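Local atomic coordinates of putative beta-glucosidase (PDB entry 5WAB), a protein that acts as a glycoside hydrolase family 3 beta-glucosidase and probably also removes terminal arabinopyranosyl units from ginsenoside Rb2. Residues N158-D163 / G516-G521; T645-V648 / D654-A657; C70-A75 / H309-E314; L176-F181 / N635-E640. One frame throughout, in Å; residues are numbered along the deposited sequence.

Contacts 1, 3 and 4 each join the N-terminal TIM-barrel region of this family 3 hydrolase to a part of the chain distant in sequence, whereas contact 2 is a hairpin of the fibronectin type III-like domain. Contacts 1 and 4 touch: Y180 reaches the N159-Y520 pair, Y180 OH lying 3.1 Å from Y520 CD2. Their centres lie about 21 Å apart. Contact 3 touches neither, its nearest atoms about 13 Å from contact 1 and about 15 Å from contact 4. The nearest atoms of contacts 2 and 4 are about 10 Å apart. N158-D163 follows a barrel strand at its C-terminal end, the end on which TIM barrels carry their active sites.

Contact 1. Residues N158-D163 / G516-G521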
loop_
_atom_site.group_PDB
_atom_site.type_symbol
_atom_site.label_atom_id
_atom_site.label_comp_id
_atom_site.label_asym_id
_atom_site.label_seq_id
_atom_site.Cartn_x
_atom_site.Cartn_y
_atom_site.Cartn_z
ATOM N N ASN A 158 -4.029 11.307 3.381
ATOM C CA ASN A 158 -3.699 11.916 2.094
ATOM C C ASN A 158 -4.167 10.952 1.003
ATOM O O ASN A 158 -3.394 10.180 0.440
ATOM C CB ASN A 158 -2.198 12.194 1.999
ATOM C CG ASN A 158 -1.814 12.956 0.737
ATOM O OD1 ASN A 158 -2.672 13.370 -0.045
ATOM N ND2 ASN A 158 -0.516 13.079 0.500
ATOM N N ASN A 159 -5.458 11.027 0.683
ATOM C CA ASN A 159 -6.128 10.029 -0.147
ATOM C C ASN A 159 -6.531 10.558 -1.521
ATOM O O ASN A 159 -7.241 9.863 -2.255
ATOM C CB ASN A 159 -7.350 9.489 0.592
ATOM C CG ASN A 159 -7.060 9.202 2.055
ATOM O OD1 ASN A 159 -7.515 9.925 2.948
ATOM N ND2 ASN A 159 -6.298 8.139 2.310
ATOM N N GLN A 160 -6.126 11.778 -1.874
ATOM C CA GLN A 160 -6.423 12.341 -3.183
ATOM C C GLN A 160 -5.369 13.381 -3.532
ATOM O O GLN A 160 -4.703 13.938 -2.657
ATOM C CB GLN A 160 -7.823 12.953 -3.229
ATOM C CG GLN A 160 -7.964 14.236 -2.459
ATOM C CD GLN A 160 -9.401 14.657 -2.360
ATOM O OE1 GLN A 160 -10.272 13.833 -2.093
ATOM N NE2 GLN A 160 -9.671 15.935 -2.594
ATOM N N GLU A 161 -5.207 13.617 -4.833
ATOM C CA GLU A 161 -4.299 14.647 -5.324
ATOM C C GLU A 161 -4.995 15.980 -5.540
ATOM O O GLU A 161 -4.347 17.030 -5.473
ATOM C CB GLU A 161 -3.664 14.206 -6.647
ATOM C CG GLU A 161 -2.656 13.080 -6.531
ATOM C CD GLU A 161 -1.468 13.463 -5.676
ATOM O OE1 GLU A 161 -0.540 14.110 -6.209
ATOM O OE2 GLU A 161 -1.468 13.119 -4.473
ATOM N N THR A 162 -6.298 15.950 -5.806
ATOM C CA THR A 162 -7.052 17.157 -6.114
ATOM C C THR A 162 -7.044 18.116 -4.932
ATOM O O THR A 162 -7.591 17.808 -3.869
ATOM C CB THR A 162 -8.481 16.774 -6.500
ATOM O OG1 THR A 162 -8.443 15.933 -7.659
ATOM C CG2 THR A 162 -9.306 18.005 -6.802
ATOM N N ASP A 163 -6.440 19.290 -5.137
ATOM C CA ASP A 163 -6.353 20.345 -4.126
ATOM C C ASP A 163 -5.640 19.863 -2.864
ATOM O O ASP A 163 -5.962 20.295 -1.757
ATOM C CB ASP A 163 -7.746 20.880 -3.778
ATOM C CG ASP A 163 -7.709 22.267 -3.167
ATOM O OD1 ASP A 163 -6.689 22.971 -3.348
ATOM O OD2 ASP A 163 -8.693 22.643 -2.493
ATOM N N GLY A 516 -12.398 23.802 -0.767
ATOM C CA GLY A 516 -11.361 23.567 0.212
ATOM C C GLY A 516 -11.612 22.447 1.199
ATOM O O GLY A 516 -10.849 22.321 2.162
ATOM N N HIS A 517 -12.651 21.635 1.016
ATOM C CA HIS A 517 -12.890 20.554 1.960
ATOM C C HIS A 517 -13.526 19.364 1.263
ATOM O O HIS A 517 -14.233 19.512 0.267
ATOM C CB HIS A 517 -13.772 21.004 3.126
ATOM C CG HIS A 517 -15.169 21.366 2.732
ATOM N ND1 HIS A 517 -16.218 20.474 2.801
ATOM C CD2 HIS A 517 -15.697 22.533 2.292
ATOM C CE1 HIS A 517 -17.328 21.073 2.407
ATOM N NE2 HIS A 517 -17.039 22.324 2.094
ATOM N N VAL A 518 -13.263 18.178 1.809
ATOM C CA VAL A 518 -13.877 16.935 1.354
ATOM C C VAL A 518 -14.296 16.139 2.591
ATOM O O VAL A 518 -13.464 15.840 3.457
ATOM C CB VAL A 518 -12.937 16.114 0.446
ATOM C CG1 VAL A 518 -11.559 15.924 1.081
ATOM C CG2 VAL A 518 -13.566 14.789 0.075
ATOM N N ASP A 519 -15.589 15.838 2.697
ATOM C CA ASP A 519 -16.163 15.205 3.877
ATOM C C ASP A 519 -16.210 13.693 3.678
ATOM O O ASP A 519 -16.864 13.204 2.751
ATOM C CB ASP A 519 -17.563 15.750 4.145
ATOM C CG ASP A 519 -17.586 17.257 4.256
ATOM O OD1 ASP A 519 -16.509 17.852 4.488
ATOM O OD2 ASP A 519 -18.678 17.848 4.120
ATOM N N TYR A 520 -15.508 12.950 4.530
ATOM C CA TYR A 520 -15.489 11.490 4.415
ATOM C C TYR A 520 -16.804 10.927 4.961
ATOM O O TYR A 520 -16.862 10.247 5.989
ATOM C CB TYR A 520 -14.285 10.916 5.143
ATOM C CG TYR A 520 -12.955 11.127 4.446
ATOM C CD1 TYR A 520 -12.784 12.119 3.480
ATOM C CD2 TYR A 520 -11.862 10.337 4.771
ATOM C CE1 TYR A 520 -11.557 12.301 2.854
ATOM C CE2 TYR A 520 -10.642 10.511 4.156
ATOM C CZ TYR A 520 -10.490 11.491 3.205
ATOM O OH TYR A 520 -9.261 11.641 2.613
ATOM N N GLY A 521 -17.881 11.198 4.222
ATOM C CA GLY A 521 -19.214 10.871 4.696
ATOM C C GLY A 521 -19.496 9.389 4.787
ATOM O O GLY A 521 -20.439 8.991 5.481
HETATM O O HOH W 1 -9.951 11.823 -0.348
#
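Y520 points the hydroxyl of its phenol at N159, and the two side chains meet through one hydrogen bond, OH donating to OD1. The separation of Y520 OH and N159 OD1 is modelled as 2.5 Å, shorter than usual, so its exact length is doubtful. OD1 lies in the plane of the phenol ring, at its edge, while the amide itself is turned 56° from that plane. The same hydroxyl accepts a hydrogen bond from a water 3.0 Å from Y520 OH, and that water also donates to Q160 OE1 at 2.7 Å, so a single solvent molecule bridges the segments beside the direct bond. Further along the loop the amide end of Q160 meets the V518 methyls head-on, Q160 OE1 4.0 Å from V518 CG1. At the far end D163 OD2 lies 3.9 Å from G516 CA.

The second shell fixes these groups. A bond from N159 ND2 to I112 O holds the amide so that OD1 is presented to Y520. Q160 NE2 bonds T162 O in its own loop at 3.1 Å, on a carbonyl lone pair and nearly straight (162°), and also reaches P512 O. An alanine in place of Q160 is likely to deprive the bridging water of an acceptor and P512 O and T162 O of their donor, and to leave V518 without part of its packing. D163 OD1 forms a salt bridge with R166.

R114 makes a cation-pi contact with Y520. The loop carrying N159 follows barrel strand 149-155, and strand 517-519, from the C-terminal domain, forms the edge of a small mixed sheet, parallel to strand 168-170.

Contact 2. Residues T645-V648 / D654-A657; sequences TVEV and DIAA
V648 and A657 form an antiparallel hydrogen-bonded pair, and A656 joins them to make a classic beta bulge: two residues of strand 654-663 face one residue of strand 642-648. V648 N donates to A657 O at 2.9 Å and lies nearly on the axis of that carbonyl (171°). In return the carbonyl oxygen of V648 is gripped twice. A657 N reaches V648 O at 3.1 Å in a fairly straight bond, while A656 N comes to 2.6 Å of the same V648 O with a more bent geometry (144°); both donors lie in the plane of the carbonyl. The near-helical backbone of A656 (psi -38°) brings successive N-H groups onto one acceptor.

Side chains add packing. I655 CG2 sets a methyl against the carbonyl, 3.5 Å from V648 O, and makes an apolar contact 3.8 Å from E647 CB. The carboxylate of E647 has its partner elsewhere: OE1 accepts from H600 ND1.

At the other edge of strand 642-648 the backbones of T645 and E647 bond A589 and Y587 of strand 580-590. Strand 654-663 is thus the outermost of its antiparallel sheet, and strand 642-648 lies between it and strand 580-590. V648 and A657 turn their side chains to V556 of strand 551-560, while V646 meets V558 there and V568 on strand 566-574, packing this face on the facing strands of the fibronectin type III-like sandwich.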
loop_
_atom_site.group_PDB
_atom_site.type_symbol
_atom_site.label_atom_id
_atom_site.label_comp_id
_atom_site.label_asym_id
_atom_site.label_seq_id
_atom_site.Cartn_x
_atom_site.Cartn_y
_atom_site.Cartn_z
ATOM N N THR A 645 -18.137 -14.036 14.422
ATOM C CA THR A 645 -17.918 -15.110 13.466
ATOM C C THR A 645 -16.533 -14.955 12.853
ATOM O O THR A 645 -16.200 -13.893 12.315
ATOM C CB THR A 645 -18.984 -15.105 12.370
ATOM O OG1 THR A 645 -20.261 -15.430 12.931
ATOM C CG2 THR A 645 -18.637 -16.133 11.311
ATOM N N VAL A 646 -15.717 -15.998 12.971
ATOM C CA VAL A 646 -14.408 -16.047 12.336
ATOM C C VAL A 646 -14.564 -16.779 11.010
ATOM O O VAL A 646 -15.034 -17.923 10.978
ATOM C CB VAL A 646 -13.371 -16.737 13.233
ATOM C CG1 VAL A 646 -12.031 -16.791 12.534
ATOM C CG2 VAL A 646 -13.253 -16.002 14.556
ATOM N N GLU A 647 -14.204 -16.111 9.917
ATOM C CA GLU A 647 -14.300 -16.669 8.577
ATOM C C GLU A 647 -12.906 -16.984 8.054
ATOM O O GLU A 647 -11.986 -16.170 8.178
ATOM C CB GLU A 647 -15.007 -15.701 7.627
ATOM C CG GLU A 647 -16.410 -15.316 8.077
ATOM C CD GLU A 647 -16.985 -14.157 7.283
ATOM O OE1 GLU A 647 -16.198 -13.422 6.648
ATOM O OE2 GLU A 647 -18.223 -13.973 7.308
ATOM N N VAL A 648 -12.756 -18.158 7.448
ATOM C CA VAL A 648 -11.494 -18.597 6.867
ATOM C C VAL A 648 -11.737 -18.895 5.397
ATOM O O VAL A 648 -12.687 -19.606 5.051
ATOM C CB VAL A 648 -10.928 -19.831 7.594
ATOM C CG1 VAL A 648 -9.587 -20.228 7.001
ATOM C CG2 VAL A 648 -10.801 -19.558 9.082
ATOM N N ASP A 654 -14.949 -15.764 -0.807
ATOM C CA ASP A 654 -14.628 -17.188 -0.957
ATOM C C ASP A 654 -14.271 -17.699 0.435
ATOM O O ASP A 654 -13.100 -17.881 0.767
ATOM C CB ASP A 654 -13.482 -17.433 -1.940
ATOM C CG ASP A 654 -13.905 -17.293 -3.384
ATOM O OD1 ASP A 654 -14.644 -18.177 -3.867
ATOM O OD2 ASP A 654 -13.501 -16.305 -4.038
ATOM N N ILE A 655 -15.287 -17.936 1.248
ATOM C CA ILE A 655 -15.088 -18.410 2.611
ATOM C C ILE A 655 -15.199 -19.925 2.611
ATOM O O ILE A 655 -16.176 -20.490 2.103
ATOM C CB ILE A 655 -16.108 -17.778 3.571
ATOM C CG1 ILE A 655 -16.011 -16.250 3.517
ATOM C CG2 ILE A 655 -15.896 -18.302 4.983
ATOM C CD1 ILE A 655 -14.621 -15.716 3.793
ATOM N N ALA A 656 -14.186 -20.589 3.160
ATOM C CA ALA A 656 -14.176 -22.043 3.182
ATOM C C ALA A 656 -14.847 -22.598 4.425
ATOM O O ALA A 656 -15.545 -23.613 4.350
ATOM C CB ALA A 656 -12.739 -22.563 3.084
ATOM N N ALA A 657 -14.655 -21.951 5.571
ATOM C CA ALA A 657 -15.218 -22.438 6.819
ATOM C C ALA A 657 -15.417 -21.259 7.753
ATOM O O ALA A 657 -14.726 -20.245 7.649
ATOM C CB ALA A 657 -14.325 -23.494 7.471
#

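Contact 3. Residues C70-A75 / H309-E314; sequences CFPPAA and HQAAIE
P72 presses the outer edge of its ring against A311, and this small apolar touch carries the contact. The nearest pair is P72 CG to A311 CB at 3.7 Å, with P72 CD following at 3.9 Å from the same methyl. P72 CG also lies beside the helix backbone, 4.1 Å from A312 N and 3.8 Å from A311 O. The backbones come close here, P72 CA standing 6.0 Å from A312 CA. F71 extends the apolar surface along helix 301-313, resting on V307 and A308, while A312 packs against A479 of helix 476-484.

The hydrogen bonds serve each side separately. In the helix, I313 N donates to H309 O at 3.0 Å, E314 N closes the last turn on Q310 O, and A311 O accepts from S315 OG. On the loop side, C70 is held by Q474, and P73 takes the N-cap position of helix 74-77.

Charge gathers at E314, just past the helix. E314 OE2 receives Q310 NE2 at 2.7 Å through the anti lone pair, with OE2 in the amide plane of Q310, and E314 OE1 forms a salt bridge with K607.

Across the contact, ring carbons of P72 meet a methyl and the adjacent helix backbone, consistent with van der Waals packing between a proline that has no N-H to donate and an alanine. Such small groups permit a close approach of loop and helix without any polar atom of the interface having to find its mate across it.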
loop_
_atom_site.group_PDB
_atom_site.type_symbol
_atom_site.label_atom_id
_atom_site.label_comp_id
_atom_site.label_asym_id
_atom_site.label_seq_id
_atom_site.Cartn_x
_atom_site.Cartn_y
_atom_site.Cartn_z
ATOM N N CYS A 70 14.620 -0.706 -10.001
ATOM C CA CYS A 70 13.244 -0.228 -9.935
ATOM C C CYS A 70 12.368 -1.409 -9.538
ATOM O O CYS A 70 12.027 -2.254 -10.368
ATOM C CB CYS A 70 12.818 0.382 -11.266
ATOM S SG CYS A 70 11.128 1.053 -11.290
ATOM N N PHE A 71 12.010 -1.476 -8.264
ATOM C CA PHE A 71 11.135 -2.538 -7.800
ATOM C C PHE A 71 9.694 -2.247 -8.208
ATOM O O PHE A 71 9.351 -1.106 -8.533
ATOM C CB PHE A 71 11.249 -2.680 -6.286
ATOM C CG PHE A 71 12.611 -3.101 -5.829
ATOM C CD1 PHE A 71 12.961 -4.439 -5.788
ATOM C CD2 PHE A 71 13.545 -2.157 -5.437
ATOM C CE1 PHE A 71 14.217 -4.830 -5.373
ATOM C CE2 PHE A 71 14.802 -2.541 -5.022
ATOM C CZ PHE A 71 15.138 -3.880 -4.989
ATOM N N PRO A 72 8.826 -3.255 -8.209
ATOM C CA PRO A 72 7.428 -3.006 -8.556
ATOM C C PRO A 72 6.809 -2.021 -7.585
ATOM O O PRO A 72 7.013 -2.132 -6.366
ATOM C CB PRO A 72 6.775 -4.395 -8.446
ATOM C CG PRO A 72 7.715 -5.204 -7.618
ATOM C CD PRO A 72 9.075 -4.687 -7.964
ATOM N N PRO A 73 6.096 -1.014 -8.094
ATOM C CA PRO A 73 5.346 -0.118 -7.211
ATOM C C PRO A 73 4.370 -0.888 -6.338
ATOM O O PRO A 73 3.942 -1.997 -6.659
ATOM C CB PRO A 73 4.615 0.808 -8.184
ATOM C CG PRO A 73 5.514 0.844 -9.382
ATOM C CD PRO A 73 6.097 -0.541 -9.489
ATOM N N ALA A 74 4.008 -0.263 -5.218
ATOM C CA ALA A 74 3.234 -0.952 -4.191
ATOM C C ALA A 74 1.885 -1.446 -4.710
ATOM O O ALA A 74 1.386 -2.472 -4.237
ATOM C CB ALA A 74 3.051 -0.034 -2.983
ATOM N N ALA A 75 1.278 -0.741 -5.671
ATOM C CA ALA A 75 0.007 -1.201 -6.229
ATOM C C ALA A 75 0.129 -2.598 -6.815
ATOM O O ALA A 75 -0.866 -3.329 -6.895
ATOM C CB ALA A 75 -0.499 -0.230 -7.292
ATOM N N HIS A 309 12.834 -9.535 -9.770
ATOM C CA HIS A 309 12.199 -10.568 -10.582
ATOM C C HIS A 309 11.156 -11.323 -9.769
ATOM O O HIS A 309 10.020 -11.512 -10.220
ATOM C CB HIS A 309 13.265 -11.519 -11.133
ATOM C CG HIS A 309 12.745 -12.521 -12.118
ATOM N ND1 HIS A 309 11.451 -12.501 -12.593
ATOM C CD2 HIS A 309 13.346 -13.579 -12.713
ATOM C CE1 HIS A 309 11.278 -13.501 -13.439
ATOM N NE2 HIS A 309 12.412 -14.171 -13.527
ATOM N N GLN A 310 11.526 -11.761 -8.562
ATOM C CA GLN A 310 10.570 -12.473 -7.718
ATOM C C GLN A 310 9.459 -11.543 -7.239
ATOM O O GLN A 310 8.287 -11.935 -7.197
ATOM C CB GLN A 310 11.282 -13.124 -6.529
ATOM C CG GLN A 310 10.343 -13.927 -5.630
ATOM C CD GLN A 310 9.654 -15.089 -6.361
ATOM O OE1 GLN A 310 10.191 -15.652 -7.316
ATOM N NE2 GLN A 310 8.449 -15.433 -5.917
ATOM N N ALA A 311 9.808 -10.308 -6.871
ATOM C CA ALA A 311 8.785 -9.339 -6.485
ATOM C C ALA A 311 7.824 -9.060 -7.637
ATOM O O ALA A 311 6.631 -8.819 -7.415
ATOM C CB ALA A 311 9.438 -8.045 -6.000
ATOM N N ALA A 312 8.329 -9.054 -8.872
ATOM C CA ALA A 312 7.462 -8.815 -10.021
ATOM C C ALA A 312 6.521 -9.989 -10.258
ATOM O O ALA A 312 5.351 -9.791 -10.605
ATOM C CB ALA A 312 8.294 -8.529 -11.270
ATOM N N ILE A 313 7.015 -11.216 -10.081
ATOM C CA ILE A 313 6.178 -12.399 -10.267
ATOM C C ILE A 313 4.963 -12.350 -9.350
ATOM O O ILE A 313 3.830 -12.616 -9.771
ATOM C CB ILE A 313 7.003 -13.679 -10.038
ATOM C CG1 ILE A 313 8.022 -13.864 -11.161
ATOM C CG2 ILE A 313 6.099 -14.883 -9.912
ATOM C CD1 ILE A 313 8.828 -15.133 -11.045
ATOM N N GLU A 314 5.179 -12.007 -8.080
ATOM C CA GLU A 314 4.104 -11.998 -7.099
ATOM C C GLU A 314 3.293 -10.706 -7.095
ATOM O O GLU A 314 2.480 -10.500 -6.189
ATOM C CB GLU A 314 4.679 -12.287 -5.717
ATOM C CG GLU A 314 5.380 -13.626 -5.681
ATOM C CD GLU A 314 5.604 -14.141 -4.281
ATOM O OE1 GLU A 314 4.791 -13.836 -3.384
ATOM O OE2 GLU A 314 6.601 -14.861 -4.086
#

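Contact 4. Residues L176-F181 / N635-E640; sequences LREIYF and NDWHVE
W637 lays the six-membered end of its indole against R177 and E178 of helix 173-180, joining the fibronectin type III-like domain to the barrel domain. Just before it, D636 holds the backbone in place: D636 OD1 accepts W637 N at 2.6 Å, the amide coming from above the carboxylate plane and the bond distinctly bent (134°). The turns of chi1 (-62°) and chi2 (101°) together bring the six-membered ring of W637 to the helix. W637 CH2 lies 3.3 Å from R177 O, which stands at the ring edge near its plane, and W637 CZ2 follows at 3.5 Å from that oxygen. W637 CZ3 meets E178 CG at 3.8 Å, the methylene passing obliquely alongside the ring and running the other way. R625 makes a cation-pi contact with W637. A serine in place of W637 would probably open a gap between strand and helix and leave R625 without its aromatic partner. Next in the strand, H638 pairs with Y629 of strand 628-631, and E640 OE1 accepts from Y629 OH.

The charged ends turn to other partners: R177 to E222 and W630, E178 to R174 and the amide of W630. What W637 meets is thus R177 O at its edge, where the weakly positive C-H rim suits a carbonyl oxygen, and separately the aliphatic methylene of E178.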
loop_
_atom_site.group_PDB
_atom_site.type_symbol
_atom_site.label_atom_id
_atom_site.label_comp_id
_atom_site.label_asym_id
_atom_site.label_seq_id
_atom_site.Cartn_x
_atom_site.Cartn_y
_atom_site.Cartn_z
ATOM N N LEU A 176 -11.007 7.831 11.326
ATOM C CA LEU A 176 -9.576 8.055 11.517
ATOM C C LEU A 176 -8.938 6.890 12.267
ATOM O O LEU A 176 -7.905 6.356 11.847
ATOM C CB LEU A 176 -9.347 9.367 12.269
ATOM C CG LEU A 176 -9.380 10.672 11.478
ATOM C CD1 LEU A 176 -9.325 11.834 12.425
ATOM C CD2 LEU A 176 -8.224 10.738 10.485
ATOM N N ARG A 177 -9.556 6.470 13.375
ATOM C CA ARG A 177 -8.963 5.437 14.218
ATOM C C ARG A 177 -8.996 4.063 13.556
ATOM O O ARG A 177 -8.076 3.261 13.751
ATOM C CB ARG A 177 -9.686 5.387 15.563
ATOM C CG ARG A 177 -9.532 6.635 16.404
ATOM C CD ARG A 177 -8.138 6.730 16.956
ATOM N NE ARG A 177 -8.010 7.826 17.909
ATOM C CZ ARG A 177 -6.940 8.026 18.668
ATOM N NH1 ARG A 177 -5.906 7.198 18.584
ATOM N NH2 ARG A 177 -6.907 9.046 19.516
ATOM N N GLU A 178 -10.043 3.756 12.788
ATOM C CA GLU A 178 -10.195 2.407 12.251
ATOM C C GLU A 178 -9.707 2.254 10.816
ATOM O O GLU A 178 -9.344 1.140 10.419
ATOM C CB GLU A 178 -11.657 1.952 12.326
ATOM C CG GLU A 178 -12.231 1.864 13.732
ATOM C CD GLU A 178 -13.566 1.145 13.772
ATOM O OE1 GLU A 178 -13.823 0.322 12.869
ATOM O OE2 GLU A 178 -14.367 1.420 14.693
ATOM N N ILE A 179 -9.704 3.324 10.014
ATOM C CA ILE A 179 -9.360 3.240 8.593
ATOM C C ILE A 179 -7.986 3.842 8.310
ATOM O O ILE A 179 -7.096 3.163 7.795
ATOM C CB ILE A 179 -10.446 3.895 7.709
ATOM C CG1 ILE A 179 -11.830 3.295 7.995
ATOM C CG2 ILE A 179 -10.068 3.768 6.243
ATOM C CD1 ILE A 179 -11.945 1.807 7.737
ATOM N N TYR A 180 -7.796 5.121 8.630
ATOM C CA TYR A 180 -6.632 5.851 8.140
ATOM C C TYR A 180 -5.440 5.813 9.084
ATOM O O TYR A 180 -4.322 6.116 8.651
ATOM C CB TYR A 180 -7.036 7.303 7.846
ATOM C CG TYR A 180 -8.197 7.351 6.878
ATOM C CD1 TYR A 180 -7.982 7.241 5.511
ATOM C CD2 TYR A 180 -9.511 7.446 7.331
ATOM C CE1 TYR A 180 -9.031 7.253 4.618
ATOM C CE2 TYR A 180 -10.576 7.461 6.437
ATOM C CZ TYR A 180 -10.325 7.359 5.080
ATOM O OH TYR A 180 -11.360 7.367 4.174
ATOM N N PHE A 181 -5.631 5.383 10.328
ATOM C CA PHE A 181 -4.542 5.291 11.298
ATOM C C PHE A 181 -3.921 3.898 11.408
ATOM O O PHE A 181 -2.690 3.812 11.507
ATOM C CB PHE A 181 -5.018 5.741 12.686
ATOM C CG PHE A 181 -5.068 7.236 12.862
ATOM C CD1 PHE A 181 -4.598 8.086 11.871
ATOM C CD2 PHE A 181 -5.620 7.793 14.008
ATOM C CE1 PHE A 181 -4.647 9.465 12.034
ATOM C CE2 PHE A 181 -5.680 9.170 14.172
ATOM C CZ PHE A 181 -5.191 10.004 13.184
ATOM N N ASN A 635 -13.905 6.919 23.998
ATOM C CA ASN A 635 -12.653 7.531 23.559
ATOM C C ASN A 635 -11.522 6.502 23.583
ATOM O O ASN A 635 -10.396 6.794 23.992
ATOM C CB ASN A 635 -12.308 8.751 24.418
ATOM C CG ASN A 635 -11.246 9.631 23.791
ATOM O OD1 ASN A 635 -11.130 9.709 22.564
ATOM N ND2 ASN A 635 -10.457 10.296 24.633
ATOM N N ASP A 636 -11.827 5.286 23.136
ATOM C CA ASP A 636 -10.893 4.174 23.241
ATOM C C ASP A 636 -11.461 2.992 22.470
ATOM O O ASP A 636 -12.643 2.970 22.114
ATOM C CB ASP A 636 -10.636 3.799 24.709
ATOM C CG ASP A 636 -9.363 2.990 24.901
ATOM O OD1 ASP A 636 -8.689 2.676 23.894
ATOM O OD2 ASP A 636 -9.021 2.691 26.071
ATOM N N TRP A 637 -10.601 2.017 22.207
ATOM C CA TRP A 637 -11.061 0.769 21.619
ATOM C C TRP A 637 -11.998 0.052 22.585
ATOM O O TRP A 637 -11.893 0.192 23.806
ATOM C CB TRP A 637 -9.865 -0.114 21.261
ATOM C CG TRP A 637 -8.986 0.528 20.230
ATOM C CD1 TRP A 637 -7.803 1.175 20.445
ATOM C CD2 TRP A 637 -9.246 0.621 18.821
ATOM N NE1 TRP A 637 -7.300 1.645 19.254
ATOM C CE2 TRP A 637 -8.168 1.324 18.244
ATOM C CE3 TRP A 637 -10.281 0.170 17.992
ATOM C CZ2 TRP A 637 -8.095 1.590 16.872
ATOM C CZ3 TRP A 637 -10.207 0.432 16.628
ATOM C CH2 TRP A 637 -9.119 1.134 16.083
ATOM N N HIS A 638 -12.946 -0.702 22.029
ATOM C CA HIS A 638 -13.946 -1.387 22.838
ATOM C C HIS A 638 -14.274 -2.732 22.209
ATOM O O HIS A 638 -14.669 -2.792 21.042
ATOM C CB HIS A 638 -15.217 -0.542 22.988
ATOM C CG HIS A 638 -16.264 -1.175 23.854
ATOM N ND1 HIS A 638 -17.564 -1.367 23.437
ATOM C CD2 HIS A 638 -16.195 -1.681 25.109
ATOM C CE1 HIS A 638 -18.254 -1.950 24.402
ATOM N NE2 HIS A 638 -17.445 -2.155 25.426
ATOM N N VAL A 639 -14.112 -3.803 22.984
ATOM C CA VAL A 639 -14.586 -5.129 22.612
ATOM C C VAL A 639 -15.923 -5.331 23.308
ATOM O O VAL A 639 -16.001 -5.324 24.542
ATOM C CB VAL A 639 -13.585 -6.233 22.990
ATOM C CG1 VAL A 639 -14.140 -7.588 22.611
ATOM C CG2 VAL A 639 -12.265 -6.024 22.280
ATOM N N GLU A 640 -16.973 -5.475 22.508
ATOM C CA GLU A 640 -18.329 -5.648 23.002
ATOM C C GLU A 640 -18.633 -7.128 23.210
ATOM O O GLU A 640 -18.261 -7.971 22.390
ATOM C CB GLU A 640 -19.304 -5.012 22.008
ATOM C CG GLU A 640 -20.661 -4.640 22.556
ATOM C CD GLU A 640 -21.503 -3.894 21.538
ATOM O OE1 GLU A 640 -21.017 -2.884 20.986
ATOM O OE2 GLU A 640 -22.645 -4.323 21.279
#